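Cytochrome c'' (Methylophilus methylotrophus, PDB 1GU2) probably serves as an electron-transfer protein, carrying a covalently attached heme c whose iron is bound axially by two histidines. Local coordinates at residues Glu6-Lys11 against Thr83-Val88; Asp90-His95 against Ala110-Tyr115. All blocks are in the same frame, centred on the assembly; numbering follows the deposited sequence.

Contact 1: Glu6-Lys11 against Thr83-Val88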
loop_
_atom_site.group_PDB
_atom_site.type_symbol
_atom_site.label_atom_id
_atom_site.label_comp_id
_atom_site.label_asym_id
_atom_site.label_seq_id
_atom_site.Cartn_x
_atom_site.Cartn_y
_atom_site.Cartn_z
ATOM N N GLU A 6 3.588 -3.725 -11.070
ATOM C CA GLU A 6 3.938 -5.127 -11.137
ATOM C C GLU A 6 5.447 -5.336 -10.976
ATOM O O GLU A 6 5.890 -6.237 -10.260
ATOM C CB GLU A 6 3.429 -5.722 -12.462
ATOM C CG GLU A 6 3.626 -7.217 -12.561
ATOM C CD GLU A 6 3.292 -7.815 -13.910
ATOM O OE1 GLU A 6 3.881 -8.885 -14.266
ATOM O OE2 GLU A 6 2.405 -7.285 -14.607
ATOM N N LYS A 7 6.261 -4.537 -11.660
ATOM C CA LYS A 7 7.708 -4.695 -11.523
ATOM C C LYS A 7 8.183 -4.431 -10.098
ATOM O O LYS A 7 9.136 -5.070 -9.626
ATOM C CB LYS A 7 8.388 -3.771 -12.536
ATOM C CG LYS A 7 8.223 -4.203 -14.001
ATOM C CD LYS A 7 9.081 -3.374 -14.946
ATOM C CE LYS A 7 8.679 -1.896 -14.904
ATOM N NZ LYS A 7 9.662 -1.107 -15.733
ATOM N N LEU A 8 7.549 -3.505 -9.378
ATOM C CA LEU A 8 7.898 -3.245 -7.970
ATOM C C LEU A 8 7.584 -4.457 -7.112
ATOM O O LEU A 8 8.330 -4.734 -6.145
ATOM C CB LEU A 8 7.213 -2.006 -7.435
ATOM C CG LEU A 8 7.802 -0.664 -7.912
ATOM C CD1 LEU A 8 6.851 0.449 -7.492
ATOM C CD2 LEU A 8 9.187 -0.404 -7.385
ATOM N N VAL A 9 6.543 -5.211 -7.399
ATOM C CA VAL A 9 6.288 -6.422 -6.589
ATOM C C VAL A 9 7.471 -7.366 -6.663
ATOM O O VAL A 9 7.918 -7.897 -5.660
ATOM C CB VAL A 9 5.003 -7.118 -7.088
ATOM C CG1 VAL A 9 4.774 -8.469 -6.375
ATOM C CG2 VAL A 9 3.786 -6.267 -6.879
ATOM N N TYR A 10 8.064 -7.595 -7.872
ATOM C CA TYR A 10 9.237 -8.476 -7.940
ATOM C C TYR A 10 10.429 -7.926 -7.189
ATOM O O TYR A 10 11.136 -8.644 -6.491
ATOM C CB TYR A 10 9.731 -8.779 -9.361
ATOM C CG TYR A 10 8.580 -9.287 -10.192
ATOM C CD1 TYR A 10 8.105 -8.420 -11.177
ATOM C CD2 TYR A 10 8.004 -10.541 -10.008
ATOM C CE1 TYR A 10 7.049 -8.799 -11.984
ATOM C CE2 TYR A 10 6.946 -10.900 -10.835
ATOM C CZ TYR A 10 6.483 -10.041 -11.815
ATOM O OH TYR A 10 5.416 -10.419 -12.624
ATOM N N LYS A 11 10.658 -6.627 -7.346
ATOM C CA LYS A 11 11.777 -5.979 -6.672
ATOM C C LYS A 11 11.679 -6.172 -5.169
ATOM O O LYS A 11 12.616 -6.641 -4.507
ATOM C CB LYS A 11 11.853 -4.485 -7.031
ATOM C CG LYS A 11 12.979 -3.767 -6.340
ATOM C CD LYS A 11 13.103 -2.308 -6.723
ATOM C CE LYS A 11 14.141 -1.617 -5.847
ATOM N NZ LYS A 11 14.371 -0.214 -6.391
ATOM N N THR A 83 3.450 5.631 -11.836
ATOM C CA THR A 83 4.104 6.041 -13.082
ATOM C C THR A 83 5.360 6.855 -12.839
ATOM O O THR A 83 6.285 6.789 -13.684
ATOM C CB THR A 83 3.101 6.788 -13.960
ATOM O OG1 THR A 83 2.053 5.846 -14.272
ATOM C CG2 THR A 83 3.777 7.273 -15.249
ATOM N N ASP A 84 5.370 7.599 -11.765
ATOM C CA ASP A 84 6.439 8.483 -11.359
ATOM C C ASP A 84 7.503 7.634 -10.677
ATOM O O ASP A 84 7.834 7.756 -9.522
ATOM C CB ASP A 84 5.976 9.582 -10.442
ATOM C CG ASP A 84 5.259 9.127 -9.203
ATOM O OD1 ASP A 84 4.678 8.039 -9.161
ATOM O OD2 ASP A 84 5.235 9.927 -8.204
ATOM N N ILE A 85 8.042 6.712 -11.505
ATOM C CA ILE A 85 8.850 5.678 -10.875
ATOM C C ILE A 85 10.161 6.187 -10.234
ATOM O O ILE A 85 10.668 5.553 -9.303
ATOM C CB ILE A 85 9.122 4.491 -11.831
ATOM C CG1 ILE A 85 9.792 3.275 -11.202
ATOM C CG2 ILE A 85 9.931 4.925 -13.011
ATOM C CD1 ILE A 85 9.139 2.741 -9.913
ATOM N N ASP A 86 10.684 7.319 -10.680
ATOM C CA ASP A 86 11.892 7.871 -10.048
ATOM C C ASP A 86 11.613 8.348 -8.614
ATOM O O ASP A 86 12.559 8.457 -7.811
ATOM C CB ASP A 86 12.492 8.973 -10.886
ATOM C CG ASP A 86 13.113 8.490 -12.195
ATOM O OD1 ASP A 86 14.257 7.965 -12.150
ATOM O OD2 ASP A 86 12.433 8.645 -13.220
ATOM N N LYS A 87 10.351 8.613 -8.279
ATOM C CA LYS A 87 10.058 9.156 -6.981
ATOM C C LYS A 87 9.226 8.248 -6.114
ATOM O O LYS A 87 9.215 8.432 -4.901
ATOM C CB LYS A 87 9.252 10.450 -7.204
ATOM C CG LYS A 87 9.994 11.672 -7.678
ATOM C CD LYS A 87 8.963 12.738 -8.033
ATOM C CE LYS A 87 9.045 13.198 -9.470
ATOM N NZ LYS A 87 10.345 12.957 -10.186
ATOM N N VAL A 88 8.476 7.293 -6.679
ATOM C CA VAL A 88 7.424 6.673 -5.881
ATOM C C VAL A 88 7.985 5.787 -4.787
ATOM O O VAL A 88 7.388 5.623 -3.742
ATOM C CB VAL A 88 6.443 5.909 -6.786
ATOM C CG1 VAL A 88 7.132 4.679 -7.400
ATOM C CG2 VAL A 88 5.185 5.537 -6.006
#
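L8 sets the fork of its isobutyl group against the end of I85, whose terminal methyl CD1 lies 4.0 Å from CD1 of L8 and equally far from its CD2. CG of L8 is scarcely farther from the same methyl, at 4.2 Å, so one I85 carbon meets the whole branch point instead of a single tip. Each CB points toward the opposing segment, and the two side chains run past each other in opposite directions. The L8 branch turns beside its backbone N, with CG anti to the carbonyl carbon (chi1 -75°). In I85, CG1 stands opposite the backbone N across the CA-CB bond (chi1 -172°), and a bend at chi2 (51°) then sets CD1 against L8. V88, which also lines the heme c pocket, adds a second, lighter touch, its CG1 lying 4.2 Å from CD1 of L8. The backbones stay well apart, the nearest CA pair, L8 and I85, being separated by 9.4 Å, and only side chains bridge the gap.

On the 83-88 side the chain makes an inverse gamma turn centred on D84, and D84 O accepts from both K87 N (2.9 Å) and V88 N (3.0 Å), just where I85 and V88 face L8. On helix 2-19, Y10 OH donates to the anti lone pair of E6 OE1 (2.7 Å), one turn along and away from the interface. F82 touches both L8 and V88, while K11 forms a salt bridge with E89, a polar link alongside the apolar one.

With 82 Å² buried and no hydrogen bond between the segments, the contact joins the N-terminal helix to the N-terminal part of helix 85-100 by hydrophobic, shape-dependent packing, without the directionality that polar groups would impose.

Contact 2: Asp90-His95 against Ala110-Tyr115. With HEC (heme c), chain C.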
loop_
_atom_site.group_PDB
_atom_site.type_symbol
_atom_site.label_atom_id
_atom_site.label_comp_id
_atom_site.label_asym_id
_atom_site.label_seq_id
_atom_site.Cartn_x
_atom_site.Cartn_y
_atom_site.Cartn_z
ATOM N N ASP A 90 10.715 6.343 -2.941
ATOM C CA ASP A 90 11.039 7.262 -1.853
ATOM C C ASP A 90 9.769 7.790 -1.230
ATOM O O ASP A 90 9.678 7.960 -0.010
ATOM C CB ASP A 90 11.909 8.386 -2.449
ATOM C CG ASP A 90 13.243 7.961 -3.002
ATOM O OD1 ASP A 90 13.780 6.937 -2.503
ATOM O OD2 ASP A 90 13.791 8.652 -3.928
ATOM N N GLU A 91 8.764 8.103 -2.040
ATOM C CA GLU A 91 7.508 8.642 -1.471
ATOM C C GLU A 91 6.815 7.608 -0.605
ATOM O O GLU A 91 6.240 7.963 0.430
ATOM C CB GLU A 91 6.587 9.148 -2.603
ATOM C CG GLU A 91 7.198 10.305 -3.342
ATOM C CD GLU A 91 7.234 11.637 -2.610
ATOM O OE1 GLU A 91 6.490 11.828 -1.615
ATOM O OE2 GLU A 91 8.034 12.499 -3.070
ATOM N N PHE A 92 6.836 6.336 -0.988
ATOM C CA PHE A 92 6.191 5.302 -0.185
ATOM C C PHE A 92 6.930 5.099 1.131
ATOM O O PHE A 92 6.323 4.960 2.183
ATOM C CB PHE A 92 6.108 3.998 -0.982
ATOM C CG PHE A 92 5.194 2.895 -0.436
ATOM C CD1 PHE A 92 4.271 3.055 0.542
ATOM C CD2 PHE A 92 5.259 1.646 -1.004
ATOM C CE1 PHE A 92 3.412 2.069 0.972
ATOM C CE2 PHE A 92 4.429 0.604 -0.628
ATOM C CZ PHE A 92 3.508 0.822 0.366
ATOM N N THR A 93 8.250 5.140 1.091
ATOM C CA THR A 93 9.056 5.116 2.311
ATOM C C THR A 93 8.698 6.283 3.231
ATOM O O THR A 93 8.462 6.107 4.456
ATOM C CB THR A 93 10.551 5.140 1.956
ATOM O OG1 THR A 93 10.935 3.856 1.422
ATOM C CG2 THR A 93 11.400 5.390 3.184
ATOM N N LYS A 94 8.609 7.493 2.692
ATOM C CA LYS A 94 8.239 8.665 3.518
ATOM C C LYS A 94 6.853 8.471 4.113
ATOM O O LYS A 94 6.597 8.761 5.280
ATOM C CB LYS A 94 8.335 9.941 2.722
ATOM C CG LYS A 94 9.761 10.385 2.383
ATOM C CD LYS A 94 9.678 11.650 1.463
ATOM C CE LYS A 94 10.985 12.205 0.986
ATOM N NZ LYS A 94 10.753 13.135 -0.178
ATOM N N HIS A 95 5.905 7.966 3.304
ATOM C CA HIS A 95 4.519 7.799 3.792
ATOM C C HIS A 95 4.409 6.756 4.877
ATOM O O HIS A 95 3.720 6.954 5.871
ATOM C CB HIS A 95 3.630 7.437 2.595
ATOM C CG HIS A 95 2.162 7.500 2.873
ATOM N ND1 HIS A 95 1.544 8.592 3.467
ATOM C CD2 HIS A 95 1.164 6.643 2.601
ATOM C CE1 HIS A 95 0.240 8.386 3.534
ATOM N NE2 HIS A 95 -0.030 7.188 3.001
ATOM N N ALA A 110 5.728 -5.618 -0.948
ATOM C CA ALA A 110 5.404 -6.569 -1.990
ATOM C C ALA A 110 3.980 -7.076 -1.864
ATOM O O ALA A 110 3.217 -7.152 -2.838
ATOM C CB ALA A 110 6.381 -7.725 -1.922
ATOM N N ASN A 111 3.556 -7.466 -0.651
ATOM C CA ASN A 111 2.236 -8.003 -0.444
ATOM C C ASN A 111 1.165 -6.946 -0.725
ATOM O O ASN A 111 0.121 -7.245 -1.319
ATOM C CB ASN A 111 2.042 -8.493 1.015
ATOM C CG ASN A 111 2.791 -9.759 1.366
ATOM O OD1 ASN A 111 3.268 -10.478 0.481
ATOM N ND2 ASN A 111 2.865 -10.038 2.661
ATOM N N PHE A 112 1.415 -5.706 -0.296
ATOM C CA PHE A 112 0.444 -4.647 -0.486
ATOM C C PHE A 112 0.286 -4.275 -1.957
ATOM O O PHE A 112 -0.835 -4.120 -2.420
ATOM C CB PHE A 112 0.835 -3.433 0.364
ATOM C CG PHE A 112 -0.119 -2.276 0.117
ATOM C CD1 PHE A 112 0.314 -1.120 -0.494
ATOM C CD2 PHE A 112 -1.438 -2.407 0.515
ATOM C CE1 PHE A 112 -0.563 -0.074 -0.716
ATOM C CE2 PHE A 112 -2.335 -1.408 0.275
ATOM C CZ PHE A 112 -1.878 -0.259 -0.336
ATOM N N ILE A 113 1.390 -4.127 -2.694
ATOM C CA ILE A 113 1.280 -3.762 -4.099
ATOM C C ILE A 113 0.662 -4.903 -4.882
ATOM O O ILE A 113 -0.174 -4.672 -5.772
ATOM C CB ILE A 113 2.624 -3.255 -4.668
ATOM C CG1 ILE A 113 3.164 -2.047 -3.894
ATOM C CG2 ILE A 113 2.463 -2.980 -6.154
ATOM C CD1 ILE A 113 4.558 -1.598 -4.294
ATOM N N ALA A 114 0.960 -6.146 -4.547
ATOM C CA ALA A 114 0.337 -7.286 -5.197
ATOM C C ALA A 114 -1.142 -7.242 -4.929
ATOM O O ALA A 114 -1.962 -7.452 -5.817
ATOM C CB ALA A 114 0.950 -8.582 -4.693
ATOM N N TYR A 115 -1.544 -6.932 -3.703
ATOM C CA TYR A 115 -2.992 -6.778 -3.392
ATOM C C TYR A 115 -3.603 -5.671 -4.235
ATOM O O TYR A 115 -4.699 -5.796 -4.818
ATOM C CB TYR A 115 -3.145 -6.548 -1.866
ATOM C CG TYR A 115 -4.514 -5.985 -1.531
ATOM C CD1 TYR A 115 -5.653 -6.728 -1.792
ATOM C CD2 TYR A 115 -4.679 -4.716 -0.985
ATOM C CE1 TYR A 115 -6.906 -6.181 -1.475
ATOM C CE2 TYR A 115 -5.912 -4.151 -0.665
ATOM C CZ TYR A 115 -7.009 -4.937 -0.924
ATOM O OH TYR A 115 -8.251 -4.430 -0.682
HETATM FE FE HEC C . -1.837 6.610 2.345
HETATM C CHA HEC C . -0.881 8.272 -0.491
HETATM C CHB HEC C . -0.611 3.708 1.037
HETATM C CHC HEC C . -2.345 5.073 5.376
HETATM C CHD HEC C . -3.388 9.449 3.488
HETATM N NA HEC C . -0.991 6.073 0.610
HETATM C C1A HEC C . -0.650 6.907 -0.468
HETATM C C2A HEC C . -0.021 6.133 -1.502
HETATM C C3A HEC C . 0.008 4.853 -1.096
HETATM C C4A HEC C . -0.556 4.816 0.231
HETATM C CMA HEC C . 0.576 3.621 -1.846
HETATM C CAA HEC C . 0.504 6.707 -2.829
HETATM C CBA HEC C . 1.994 7.091 -2.754
HETATM C CGA HEC C . 2.494 7.668 -4.033
HETATM O O1A HEC C . 3.405 8.523 -3.983
HETATM O O2A HEC C . 2.016 7.309 -5.122
HETATM N NB HEC C . -1.519 4.761 3.060
HETATM C C1B HEC C . -0.981 3.700 2.386
HETATM C C2B HEC C . -0.815 2.577 3.299
HETATM C C3B HEC C . -1.275 2.972 4.520
HETATM C C4B HEC C . -1.740 4.331 4.357
HETATM C CMB HEC C . -0.217 1.207 2.936
HETATM C CAB HEC C . -1.353 2.181 5.847
HETATM C CBB HEC C . 0.026 1.701 6.295
HETATM N NC HEC C . -2.703 7.150 4.070
HETATM C C1C HEC C . -2.848 6.354 5.207
HETATM C C2C HEC C . -3.644 7.059 6.189
HETATM C C3C HEC C . -3.961 8.278 5.659
HETATM C C4C HEC C . -3.371 8.344 4.351
HETATM C CMC HEC C . -4.051 6.417 7.531
HETATM C CAC HEC C . -4.857 9.387 6.212
HETATM C CBC HEC C . -4.395 9.911 7.568
HETATM N ND HEC C . -2.083 8.457 1.641
HETATM C C1D HEC C . -2.732 9.522 2.282
HETATM C C2D HEC C . -2.522 10.739 1.544
HETATM C C3D HEC C . -1.662 10.450 0.522
HETATM C C4D HEC C . -1.494 9.014 0.505
HETATM C CMD HEC C . -3.125 12.111 1.895
HETATM C CAD HEC C . -0.963 11.485 -0.396
HETATM C CBD HEC C . -1.912 12.076 -1.469
HETATM C CGD HEC C . -1.941 11.290 -2.763
HETATM O O1D HEC C . -2.923 11.390 -3.555
HETATM O O2D HEC C . -0.959 10.557 -3.052
#
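F92 and F112 cross obliquely, CZ of F92 coming within 3.8 Å of CD1 of F112. I113 joins from the same helix as F112, its CD1 4.3 Å from CE2 of F92. The heme methyl CMB meets the two rings differently: it lies near the plane of F92, at the ring edge, but 3.9 Å above one face of F112, offset toward the rim. A second methyl, CMA, sits over a face of F92. Replacing F112 with an alanine would probably take the aromatic face from CMB and leave the CZ end of F92 less closely held.

H95 comes off the same helix as F92, its CG anti to the backbone N (chi1 -168°), which carries the imidazole to the heme, where NE2 binds the iron at 2.0 Å. H53 supplies the other axial nitrogen. E91 lies beside a propionate, CB 3.5 Å from O1A. The CXXCH attachment ending in H53 marks a c-type cytochrome; here H95, on the helix that also packs F92 on F112, gives the oxidised heme its bis-histidine ligation.

How the contacts relate
Both contacts draw on helix 85-100, which meets helix 2-19 through its N-terminal part in contact 1 and helix 106-118 further along in contact 2. Their centres are 9 Å apart, and they touch directly: V9 CG2 lies 3.6 Å from I113 CG2, and L8 CB lies 4.1 Å from I113 CD1. I113 thus belongs to contact 2 while packing on helix 2-19, so this one side chain ties helix 2-19 to contact 2. Contact 2 meets the heme through both segments and supplies the axial H95; contact 1 reaches the heme through V88, whose side chain is about 4 Å from it and about 9 Å from that of H95.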